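Local coordinates for protein putative triphosphoribosyl-dephospho-coA synthase (Archaeoglobus fulgidus DSM 4304, PDB 3H9P) that is of unproven function but probably binds ATP and may make triphosphoribosyl-dephospho-CoA, at residues 176-179 and 180-184; 196-199 and 200-204; 185-188 and 189-192. All coordinates share one frame; numbering follows the deposited sequence.

Interaction 1 (176-179 and 180-184)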
loop_
_atom_site.group_PDB
_atom_site.type_symbol
_atom_site.label_atom_id
_atom_site.label_comp_id
_atom_site.label_asym_id
_atom_site.label_seq_id
_atom_site.Cartn_x
_atom_site.Cartn_y
_atom_site.Cartn_z
ATOM N N GLU A 176 -24.338 -2.697 17.373
ATOM C CA GLU A 176 -24.012 -4.094 17.203
ATOM C C GLU A 176 -23.317 -4.344 15.860
ATOM O O GLU A 176 -22.326 -5.054 15.833
ATOM C CB GLU A 176 -25.194 -5.028 17.460
ATOM C CG GLU A 176 -25.725 -4.983 18.909
ATOM C CD GLU A 176 -24.646 -5.033 20.003
ATOM O OE1 GLU A 176 -23.594 -5.660 19.830
ATOM O OE2 GLU A 176 -24.857 -4.436 21.069
ATOM N N LEU A 177 -23.792 -3.726 14.776
ATOM C CA LEU A 177 -23.105 -3.867 13.477
ATOM C C LEU A 177 -21.652 -3.448 13.574
ATOM O O LEU A 177 -20.767 -4.170 13.152
ATOM C CB LEU A 177 -23.783 -3.089 12.338
ATOM C CG LEU A 177 -23.050 -3.261 10.971
ATOM C CD1 LEU A 177 -22.740 -4.748 10.616
ATOM C CD2 LEU A 177 -23.757 -2.631 9.803
ATOM N N TYR A 178 -21.409 -2.281 14.152
ATOM C CA TYR A 178 -20.071 -1.736 14.215
ATOM C C TYR A 178 -19.111 -2.701 14.912
ATOM O O TYR A 178 -18.011 -2.975 14.400
ATOM C CB TYR A 178 -20.094 -0.361 14.893
ATOM C CG TYR A 178 -18.731 0.237 15.098
ATOM C CD1 TYR A 178 -18.042 0.828 14.036
ATOM C CD2 TYR A 178 -18.124 0.207 16.358
ATOM C CE1 TYR A 178 -16.755 1.396 14.232
ATOM C CE2 TYR A 178 -16.871 0.741 16.564
ATOM C CZ TYR A 178 -16.183 1.339 15.503
ATOM O OH TYR A 178 -14.936 1.879 15.719
ATOM N N TYR A 179 -19.508 -3.230 16.067
ATOM C CA TYR A 179 -18.607 -4.148 16.783
ATOM C C TYR A 179 -18.399 -5.481 16.066
ATOM O O TYR A 179 -17.275 -6.023 16.041
ATOM C CB TYR A 179 -18.934 -4.265 18.281
ATOM C CG TYR A 179 -18.617 -2.962 19.021
ATOM C CD1 TYR A 179 -17.343 -2.723 19.547
ATOM C CD2 TYR A 179 -19.582 -1.964 19.159
ATOM C CE1 TYR A 179 -17.039 -1.533 20.209
ATOM C CE2 TYR A 179 -19.291 -0.763 19.827
ATOM C CZ TYR A 179 -18.005 -0.554 20.338
ATOM O OH TYR A 179 -17.697 0.632 20.989
ATOM N N HIS A 180 -19.466 -5.969 15.426
ATOM C CA HIS A 180 -19.366 -7.086 14.514
ATOM C C HIS A 180 -18.299 -6.864 13.441
ATOM O O HIS A 180 -17.451 -7.736 13.225
ATOM C CB HIS A 180 -20.695 -7.284 13.840
ATOM C CG HIS A 180 -20.730 -8.440 12.903
ATOM N ND1 HIS A 180 -20.753 -9.751 13.344
ATOM C CD2 HIS A 180 -20.790 -8.491 11.548
ATOM C CE1 HIS A 180 -20.827 -10.561 12.301
ATOM N NE2 HIS A 180 -20.846 -9.824 11.201
ATOM N N LEU A 181 -18.366 -5.730 12.725
ATOM C CA LEU A 181 -17.383 -5.495 11.661
ATOM C C LEU A 181 -15.991 -5.294 12.289
ATOM O O LEU A 181 -14.990 -5.818 11.787
ATOM C CB LEU A 181 -17.791 -4.331 10.753
ATOM C CG LEU A 181 -19.129 -4.480 9.998
ATOM C CD1 LEU A 181 -19.604 -3.189 9.261
ATOM C CD2 LEU A 181 -19.051 -5.622 9.043
ATOM N N LEU A 182 -15.941 -4.585 13.414
ATOM C CA LEU A 182 -14.691 -4.405 14.136
ATOM C C LEU A 182 -14.019 -5.753 14.506
ATOM O O LEU A 182 -12.789 -5.904 14.373
ATOM C CB LEU A 182 -14.908 -3.518 15.376
ATOM C CG LEU A 182 -13.682 -2.826 16.004
ATOM C CD1 LEU A 182 -13.013 -1.796 15.040
ATOM C CD2 LEU A 182 -14.059 -2.183 17.324
ATOM N N SER A 183 -14.793 -6.748 14.933
ATOM C CA SER A 183 -14.157 -8.057 15.241
ATOM C C SER A 183 -13.818 -8.958 14.048
ATOM O O SER A 183 -13.248 -10.035 14.229
ATOM C CB SER A 183 -14.859 -8.870 16.360
ATOM O OG SER A 183 -16.085 -8.330 16.773
ATOM N N LYS A 184 -14.133 -8.531 12.843
ATOM C CA LYS A 184 -14.061 -9.441 11.720
ATOM C C LYS A 184 -12.977 -8.993 10.746
ATOM O O LYS A 184 -12.310 -9.804 10.119
ATOM C CB LYS A 184 -15.435 -9.485 11.041
ATOM C CG LYS A 184 -15.664 -10.607 10.093
ATOM C CD LYS A 184 -17.049 -10.465 9.495
ATOM C CE LYS A 184 -17.421 -11.641 8.645
ATOM N NZ LYS A 184 -18.232 -12.559 9.466
#
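Leu-177 and Leu-181, one turn apart near the C-terminal end of helix 171-182 in this all-helical fold, meet through their branches: CD1 of Leu-177 lies 3.7 Å from CG of Leu-181, and the two side chains run at a slant to one another. Both are buried; Leu-177 reaches Ser-239 and Leu-181 reaches Ile-232 on helix 230-246. A second apolar group is built on Leu-182, whose CD2 serves two tyrosines, 4.1 Å from CE2 of Tyr-178 and 4.0 Å from CD1 of Tyr-179. With CG of Tyr-178 anti to its backbone N (chi1 176°) and CG of Tyr-179 anti to its carbonyl carbon (chi1 -69°), both rings lie beside Leu-182 and point the same way as it does. The Tyr-179 ring turns one face to CD2 of Tyr-178, and Arg-215 makes a cation-pi contact with it. Farther out, Glu-176 forms salt bridges with Arg-215 and Lys-172, while the His-180 ring stacks with Phe-163 of helix 155-167. Regular i to i+4 backbone bonds, such as Leu-181 N to Leu-177 O at 2.9 Å, run beneath these groups. At the polar edge the carbonyl of Tyr-179 takes two bonds from Ser-183, which approach it from opposite faces of its plane: Ser-183 N at 2.8 Å and the hydroxyl OG at 2.7 Å from Tyr-179 O.

Interaction 2 (196-199 and 200-204)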
loop_
_atom_site.group_PDB
_atom_site.type_symbol
_atom_site.label_atom_id
_atom_site.label_comp_id
_atom_site.label_asym_id
_atom_site.label_seq_id
_atom_site.Cartn_x
_atom_site.Cartn_y
_atom_site.Cartn_z
ATOM N N ARG A 196 0.295 -4.270 11.414
ATOM C CA ARG A 196 -0.564 -5.393 11.213
ATOM C C ARG A 196 -0.970 -6.023 12.527
ATOM O O ARG A 196 -2.142 -6.276 12.745
ATOM C CB ARG A 196 0.141 -6.416 10.304
ATOM C CG ARG A 196 -0.653 -6.763 9.090
ATOM C CD ARG A 196 0.207 -7.205 7.899
ATOM N NE ARG A 196 -0.559 -8.182 7.131
ATOM C CZ ARG A 196 -0.052 -9.236 6.489
ATOM N NH1 ARG A 196 1.260 -9.465 6.464
ATOM N NH2 ARG A 196 -0.867 -10.066 5.846
ATOM N N GLU A 197 -0.015 -6.276 13.414
ATOM C CA GLU A 197 -0.320 -6.956 14.662
ATOM C C GLU A 197 -1.233 -6.153 15.606
ATOM O O GLU A 197 -2.044 -6.738 16.323
ATOM C CB GLU A 197 0.945 -7.429 15.360
ATOM C CG GLU A 197 0.792 -8.817 15.990
ATOM C CD GLU A 197 -0.058 -8.750 17.238
ATOM O OE1 GLU A 197 0.114 -7.756 17.982
ATOM O OE2 GLU A 197 -0.904 -9.643 17.460
ATOM N N TYR A 198 -1.149 -4.826 15.577
ATOM C CA TYR A 198 -2.036 -4.012 16.400
ATOM C C TYR A 198 -3.449 -4.009 15.814
ATOM O O TYR A 198 -4.434 -4.138 16.541
ATOM C CB TYR A 198 -1.498 -2.576 16.558
ATOM C CG TYR A 198 -2.300 -1.731 17.518
ATOM C CD1 TYR A 198 -1.782 -1.358 18.767
ATOM C CD2 TYR A 198 -3.575 -1.305 17.184
ATOM C CE1 TYR A 198 -2.543 -0.595 19.653
ATOM C CE2 TYR A 198 -4.340 -0.541 18.056
ATOM C CZ TYR A 198 -3.831 -0.196 19.275
ATOM O OH TYR A 198 -4.624 0.557 20.092
ATOM N N ALA A 199 -3.557 -3.884 14.497
ATOM C CA ALA A 199 -4.857 -4.057 13.826
ATOM C C ALA A 199 -5.538 -5.432 14.132
ATOM O O ALA A 199 -6.736 -5.499 14.422
ATOM C CB ALA A 199 -4.721 -3.817 12.330
ATOM N N GLU A 200 -4.775 -6.514 14.067
ATOM C CA GLU A 200 -5.319 -7.859 14.349
ATOM C C GLU A 200 -5.786 -7.910 15.786
ATOM O O GLU A 200 -6.770 -8.577 16.112
ATOM C CB GLU A 200 -4.263 -8.945 14.122
ATOM C CG GLU A 200 -4.719 -10.052 13.203
ATOM C CD GLU A 200 -4.178 -9.890 11.784
ATOM O OE1 GLU A 200 -3.054 -10.362 11.498
ATOM O OE2 GLU A 200 -4.872 -9.296 10.939
ATOM N N LYS A 201 -5.095 -7.165 16.640
ATOM C CA LYS A 201 -5.388 -7.204 18.059
ATOM C C LYS A 201 -6.719 -6.550 18.382
ATOM O O LYS A 201 -7.374 -6.938 19.332
ATOM C CB LYS A 201 -4.266 -6.567 18.870
ATOM C CG LYS A 201 -4.141 -7.169 20.250
ATOM C CD LYS A 201 -3.315 -8.442 20.287
ATOM C CE LYS A 201 -2.785 -8.697 21.696
ATOM N NZ LYS A 201 -1.920 -9.934 21.826
ATOM N N ILE A 202 -7.108 -5.558 17.583
ATOM C CA ILE A 202 -8.404 -4.884 17.696
ATOM C C ILE A 202 -9.516 -5.864 17.475
ATOM O O ILE A 202 -10.493 -5.867 18.206
ATOM C CB ILE A 202 -8.547 -3.737 16.661
ATOM C CG1 ILE A 202 -7.431 -2.705 16.842
ATOM C CG2 ILE A 202 -9.948 -3.033 16.750
ATOM C CD1 ILE A 202 -7.367 -2.163 18.206
ATOM N N THR A 203 -9.382 -6.704 16.456
ATOM C CA THR A 203 -10.428 -7.673 16.206
ATOM C C THR A 203 -10.616 -8.533 17.453
ATOM O O THR A 203 -11.749 -8.756 17.873
ATOM C CB THR A 203 -10.184 -8.503 14.968
ATOM O OG1 THR A 203 -9.060 -9.336 15.198
ATOM C CG2 THR A 203 -9.918 -7.597 13.765
ATOM N N GLU A 204 -9.517 -8.928 18.097
ATOM C CA GLU A 204 -9.609 -9.781 19.299
ATOM C C GLU A 204 -10.191 -9.047 20.499
ATOM O O GLU A 204 -10.922 -9.658 21.308
ATOM C CB GLU A 204 -8.263 -10.416 19.648
ATOM C CG GLU A 204 -7.783 -11.332 18.537
ATOM C CD GLU A 204 -6.328 -11.748 18.660
ATOM O OE1 GLU A 204 -5.581 -11.076 19.396
ATOM O OE2 GLU A 204 -5.932 -12.747 18.008
#
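Tyr-198 and Ile-202, four residues apart on helix 196-208, make the tightest side-chain contact of this stretch: the end methyl CD1 of Ile-202 comes to 3.4 Å from CE2 of Tyr-198. CG of Tyr-198 stands anti to the backbone N (chi1 -174°), which sends the ring forward along the helix, while chi1 and chi2 of Ile-202, both near -60°, fold CD1 back to meet it. CG1 of Ile-202 also rests 3.3 Å from the carbonyl O of Tyr-198, so one residue offers both its ring and its backbone to the same aliphatic branch. On the adjoining strip of the helix surface, Glu-197 and Lys-201 form a looser pair. OE2 of Glu-197 lies 3.9 Å from CD of Lys-201, but 4.5 Å from its NZ, beyond a salt bridge, so any attraction is probably modest. The backbone bonds holding these groups are uneven. Glu-200 N to Arg-196 O is well aligned, with an N-H...O angle of 161°, whereas Lys-201 N divides between weak bonds to the carbonyls of Glu-197 and Tyr-198. Ile-202 N likewise adds a weak bond to Ala-199 O to its main one, 3.2 Å from Tyr-198 O. Next along, OG1 of Thr-203 donates to Glu-200 O at 2.6 Å. The Tyr-198 ring is positioned from outside as well: its hydroxyl hydrogen-bonds Asp-225, and Trp-205 meets it edge-to-face. Ala-199 and Tyr-198 pack on Val-190 of helix 188-194, Tyr-198 and Ile-202 pack on Leu-222 of helix 212-225, and Ile-202 also meets Leu-182 of helix 171-182, so this helix touches both its neighbours in the chain and one earlier helix.

Interaction 3 (185-188 and 189-192)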
loop_
_atom_site.group_PDB
_atom_site.type_symbol
_atom_site.label_atom_id
_atom_site.label_comp_id
_atom_site.label_asym_id
_atom_site.label_seq_id
_atom_site.Cartn_x
_atom_site.Cartn_y
_atom_site.Cartn_z
ATOM N N PHE A 185 -12.797 -7.689 10.617
ATOM C CA PHE A 185 -11.899 -7.193 9.590
ATOM C C PHE A 185 -10.935 -6.262 10.272
ATOM O O PHE A 185 -11.369 -5.305 10.911
ATOM C CB PHE A 185 -12.671 -6.469 8.490
ATOM C CG PHE A 185 -13.674 -7.335 7.779
ATOM C CD1 PHE A 185 -13.254 -8.339 6.900
ATOM C CD2 PHE A 185 -15.026 -7.131 7.979
ATOM C CE1 PHE A 185 -14.170 -9.114 6.237
ATOM C CE2 PHE A 185 -15.966 -7.917 7.329
ATOM C CZ PHE A 185 -15.550 -8.917 6.467
ATOM N N PRO A 186 -9.631 -6.591 10.203
ATOM C CA PRO A 186 -8.585 -5.669 10.661
ATOM C C PRO A 186 -8.661 -4.426 9.769
ATOM O O PRO A 186 -8.847 -4.544 8.554
ATOM C CB PRO A 186 -7.277 -6.438 10.434
ATOM C CG PRO A 186 -7.652 -7.799 9.940
ATOM C CD PRO A 186 -9.099 -7.771 9.497
ATOM N N ASP A 187 -8.607 -3.254 10.376
ATOM C CA ASP A 187 -8.786 -1.992 9.668
ATOM C C ASP A 187 -7.481 -1.593 8.970
ATOM O O ASP A 187 -6.458 -1.350 9.648
ATOM C CB ASP A 187 -9.205 -0.890 10.659
ATOM C CG ASP A 187 -9.866 0.304 9.968
ATOM O OD1 ASP A 187 -9.232 0.886 9.059
ATOM O OD2 ASP A 187 -11.027 0.660 10.320
ATOM N N PRO A 188 -7.507 -1.520 7.628
ATOM C CA PRO A 188 -6.352 -1.112 6.840
ATOM C C PRO A 188 -5.741 0.227 7.318
ATOM O O PRO A 188 -4.532 0.379 7.318
ATOM C CB PRO A 188 -6.919 -0.993 5.413
ATOM C CG PRO A 188 -8.372 -0.908 5.559
ATOM C CD PRO A 188 -8.710 -1.690 6.787
ATOM N N LEU A 189 -6.564 1.164 7.768
ATOM C CA LEU A 189 -6.028 2.432 8.318
ATOM C C LEU A 189 -5.237 2.210 9.584
ATOM O O LEU A 189 -4.152 2.802 9.798
ATOM C CB LEU A 189 -7.161 3.399 8.630
ATOM C CG LEU A 189 -7.966 3.870 7.434
ATOM C CD1 LEU A 189 -9.157 4.728 7.940
ATOM C CD2 LEU A 189 -7.083 4.653 6.467
ATOM N N VAL A 190 -5.772 1.371 10.460
ATOM C CA VAL A 190 -5.013 0.983 11.656
ATOM C C VAL A 190 -3.727 0.230 11.247
ATOM O O VAL A 190 -2.653 0.500 11.788
ATOM C CB VAL A 190 -5.888 0.161 12.609
ATOM C CG1 VAL A 190 -5.069 -0.453 13.727
ATOM C CG2 VAL A 190 -7.028 1.002 13.145
ATOM N N ILE A 191 -3.837 -0.706 10.292
ATOM C CA ILE A 191 -2.660 -1.474 9.838
ATOM C C ILE A 191 -1.540 -0.498 9.474
ATOM O O ILE A 191 -0.401 -0.626 9.953
ATOM C CB ILE A 191 -2.969 -2.412 8.603
ATOM C CG1 ILE A 191 -3.880 -3.587 8.994
ATOM C CG2 ILE A 191 -1.711 -2.928 8.011
ATOM C CD1 ILE A 191 -4.402 -4.403 7.830
ATOM N N ALA A 192 -1.886 0.508 8.669
ATOM C CA ALA A 192 -0.897 1.434 8.134
ATOM C C ALA A 192 -0.301 2.336 9.201
ATOM O O ALA A 192 0.828 2.756 9.080
ATOM C CB ALA A 192 -1.514 2.269 6.999
#
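With CG of Asp-187 anti to the backbone N (chi1 -160°), OD1 of Asp-187 swings forward to 3.0 Å from Leu-189 N and accepts its hydrogen through the anti lone pair, in a bent bond with an N-H...O angle of 140°; the Leu-189 chi1 of -64° carries its CG alongside the same oxygen. OD1 of Asp-187 also lies 3.3 Å from CB of Leu-189, tucked against the start of that side chain. On another side, CB of Asp-187 touches CG2 of Val-190 at 3.8 Å. This is an N-cap: Asp-187 ends the loop after helix 171-182 and satisfies an N-H in the first turn of helix 188-194, while Pro-188, which has no N-H to satisfy, follows it directly. The carboxylate also ties this helix start to the start of helix 230-246, OD1 bonding the hydroxyl of Thr-231 and OD2 the backbone N of Ile-232. Without the carboxylate, with an alanine here, the amides of Leu-189 and Ile-232 would probably lose these acceptors and the Thr-231 hydroxyl this partner. Regular helical bonding begins at the same residue, with Ile-191 N 2.8 Å from Asp-187 O, and continues with Ala-192 N 3.0 Å from Pro-188 O. CD1 of Ile-191 reaches back along the loop to 4.0 Å from CA of Pro-188, and more loosely to 4.4 Å from CB of Pro-186.

The contacts follow one another in the chain as 1, 3, 2, each local to one helix or its start. Interaction 1 joins buried leucines to one buried and one partly exposed tyrosine; interaction 3 is a cap made by a buried aspartate, with Leu-189 at the surface. Interaction 2 has buried alanine and isoleucine, but its charged side chains lie largely at the surface. Interactions 2 and 3 pack together, CB of Ala-199 lying 3.4 Å from CG1 of Ile-191. Interaction 1 meets interaction 2 where Leu-182 packs on Ile-202 and Thr-203, but only adjoins interaction 3 in sequence. Interactions 1 and 3 both reach Ile-232, by apolar packing and a carboxylate bond respectively; 2 and 3 also touch the second subunit.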